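Local coordinates for alpha-tubulin N-acetyltransferase (Danio rerio, PDB 4H6U) that catalyses transfer of the acetyl group of acetyl coenzyme A to a lysine of alpha-tubulin, using a GNAT-type catalytic core, at the interface of chains A and B. Residues are numbered along the deposited sequence; one frame, centred on the assembly and turned at random. Chains: chain A/B, Alpha-tubulin N-acetyltransferase.

The interface of chains A and B. Residues chain A 76, 78, 94, 96, 121; chain B 14-16.
B:Pro16 points its CD methylene at the face of the A:Phe94 ring, with CG reaching toward CD1 and CE1, and this CH-pi contact is the centre of the patch. The CD methylene beside the proline nitrogen sits over the middle of the benzene ring, 3.4 Å from the centroid of the A:Phe94 ring, nearly equidistant from its six carbons. On A:Phe94, CG stands between the backbone N and the carbonyl carbon (chi1 62°), a crowded position that carries the ring out from strand 90-99 to meet the proline tip to tip. CZ at the tip of the ring lies 3.2 Å from the B:Leu14 carbonyl oxygen O, and CE2 lies 3.8 Å from CA of B:Phe15. An alanine in place of A:Phe94 would probably open a gap under the pyrrolidine ring and leave B:Pro16 CD without its aromatic platform.

No polar pair bonds across this patch; it is held by shape and apolar packing. It belongs to a two-fold symmetric interface between identical chains, and the structure alone does not show whether this dimer forms in solution.

The remaining contacts are apolar packing of methyls and methylenes, some of it on the B:Phe15 ring. A:Leu76 of strand 75-81 has CG anti to the backbone N (chi1 -180°) and divides its branches: CD1 packs on B:Pro16 CG at 3.8 Å, while CD2 meets B:Phe15 CZ. A:Leu78 crosses B:Phe15 at about a right angle, its CD2 methyl touching CE1 of that ring at 3.7 Å. B:Phe15 also folds back under its own neighbour, so B:Pro16 CD touches both rings, lying toward the rim of B:Phe15, the two ring centres at roughly a right angle as seen from it. The extended A:Lys96 chain runs past B:Pro16 in the opposite direction, its CD methylene 4.0 Å from B:Pro16 CB. CB of A:Ala121, a residue engineered from aspartate, meets the same B:Pro16 CB from another direction, 4.1 Å away.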
ATOM      1  N   LEU A  76       4.089  -0.789   5.235  1.00 31.51           N
ATOM      2  CA  LEU A  76       3.797  -2.202   5.193  1.00 30.42           C
ATOM      3  C   LEU A  76       5.008  -2.999   5.665  1.00 31.36           C
ATOM      4  O   LEU A  76       6.108  -2.850   5.100  1.00 33.62           O
ATOM      5  CB  LEU A  76       3.448  -2.602   3.772  1.00 33.73           C
ATOM      6  CG  LEU A  76       3.108  -4.077   3.565  1.00 40.94           C
ATOM      7  CD1 LEU A  76       1.934  -4.518   4.441  1.00 42.14           C
ATOM      8  CD2 LEU A  76       2.782  -4.286   2.085  1.00 42.36           C
ATOM      9  N   LEU A  78       6.619  -6.786   6.220  1.00 37.68           N
ATOM     10  CA  LEU A  78       6.563  -8.195   5.852  1.00 37.40           C
ATOM     11  C   LEU A  78       7.615  -8.950   6.663  1.00 41.97           C
ATOM     12  O   LEU A  78       8.772  -8.515   6.768  1.00 42.40           O
ATOM     13  CB  LEU A  78       6.843  -8.384   4.365  1.00 35.82           C
ATOM     14  CG  LEU A  78       6.010  -7.554   3.369  1.00 38.54           C
ATOM     15  CD1 LEU A  78       6.364  -7.956   1.964  1.00 39.60           C
ATOM     16  CD2 LEU A  78       4.538  -7.744   3.591  1.00 37.81           C
ATOM     17  N   PHE A  94       2.023 -10.145   7.357  1.00 35.54           N
ATOM     18  CA  PHE A  94       2.157  -8.728   7.053  1.00 37.77           C
ATOM     19  C   PHE A  94       1.401  -7.837   8.046  1.00 38.89           C
ATOM     20  O   PHE A  94       0.436  -8.235   8.663  1.00 39.46           O
ATOM     21  CB  PHE A  94       1.713  -8.404   5.616  1.00 35.64           C
ATOM     22  CG  PHE A  94       0.251  -8.693   5.313  1.00 35.61           C
ATOM     23  CD1 PHE A  94      -0.754  -7.891   5.812  1.00 39.67           C
ATOM     24  CD2 PHE A  94      -0.100  -9.711   4.451  1.00 34.93           C
ATOM     25  CE1 PHE A  94      -2.095  -8.138   5.515  1.00 34.58           C
ATOM     26  CE2 PHE A  94      -1.443  -9.975   4.137  1.00 34.24           C
ATOM     27  CZ  PHE A  94      -2.441  -9.196   4.671  1.00 30.47           C
ATOM     28  N   LYS A  96       0.268  -3.647   8.293  1.00 32.16           N
ATOM     29  CA  LYS A  96       0.229  -2.341   7.651  1.00 36.34           C
ATOM     30  C   LYS A  96      -0.278  -1.284   8.632  1.00 38.75           C
ATOM     31  O   LYS A  96      -1.315  -1.452   9.302  1.00 36.80           O
ATOM     32  CB  LYS A  96      -0.689  -2.407   6.425  1.00 33.93           C
ATOM     33  CG  LYS A  96      -0.699  -1.152   5.536  1.00 38.23           C
ATOM     34  CD  LYS A  96      -1.710  -1.374   4.410  1.00 37.22           C
ATOM     35  CE  LYS A  96      -2.004  -0.187   3.576  1.00 44.11           C
ATOM     36  NZ  LYS A  96      -2.889  -0.623   2.452  1.00 47.71           N
ATOM     37  N   ALA A 121      -4.038  -3.311   8.428  1.00 40.23           N
ATOM     38  CA  ALA A 121      -4.117  -4.717   8.010  1.00 36.28           C
ATOM     39  C   ALA A 121      -3.085  -5.520   8.777  1.00 36.43           C
ATOM     40  O   ALA A 121      -1.970  -5.038   9.040  1.00 41.17           O
ATOM     41  CB  ALA A 121      -3.898  -4.853   6.511  1.00 36.81           C
TER
ATOM     42  N   LEU B  14      -4.958 -12.258   0.345  1.00 41.21           N
ATOM     43  CA  LEU B  14      -5.348 -11.205   1.289  1.00 45.95           C
ATOM     44  C   LEU B  14      -4.347 -10.043   1.328  1.00 48.24           C
ATOM     45  O   LEU B  14      -4.443  -9.201   2.210  1.00 50.15           O
ATOM     46  CB  LEU B  14      -5.491 -11.778   2.704  1.00 44.84           C
ATOM     47  CG  LEU B  14      -6.585 -12.824   2.884  1.00 44.53           C
ATOM     48  CD1 LEU B  14      -6.483 -13.490   4.233  1.00 42.53           C
ATOM     49  CD2 LEU B  14      -7.950 -12.193   2.736  1.00 41.72           C
ATOM     50  N   PHE B  15      -3.334 -10.064   0.460  1.00 47.11           N
ATOM     51  CA  PHE B  15      -2.249  -9.069   0.484  1.00 40.76           C
ATOM     52  C   PHE B  15      -2.825  -7.659   0.311  1.00 41.15           C
ATOM     53  O   PHE B  15      -3.551  -7.401  -0.641  1.00 38.30           O
ATOM     54  CB  PHE B  15      -1.216  -9.382  -0.615  1.00 38.08           C
ATOM     55  CG  PHE B  15       0.135  -8.751  -0.380  1.00 36.62           C
ATOM     56  CD1 PHE B  15       0.974  -9.244   0.599  1.00 40.74           C
ATOM     57  CD2 PHE B  15       0.565  -7.698  -1.147  1.00 36.47           C
ATOM     58  CE1 PHE B  15       2.201  -8.680   0.843  1.00 43.24           C
ATOM     59  CE2 PHE B  15       1.782  -7.108  -0.921  1.00 41.88           C
ATOM     60  CZ  PHE B  15       2.624  -7.608   0.069  1.00 46.30           C
ATOM     61  N   PRO B  16      -2.508  -6.740   1.243  1.00 39.75           N
ATOM     62  CA  PRO B  16      -3.252  -5.462   1.333  1.00 38.84           C
ATOM     63  C   PRO B  16      -3.031  -4.545   0.133  1.00 45.88           C
ATOM     64  O   PRO B  16      -3.746  -3.571  -0.026  1.00 50.67           O
ATOM     65  CB  PRO B  16      -2.718  -4.804   2.629  1.00 31.26           C
ATOM     66  CG  PRO B  16      -1.343  -5.535   2.893  1.00 32.19           C
ATOM     67  CD  PRO B  16      -1.474  -6.895   2.283  1.00 32.75           C
TER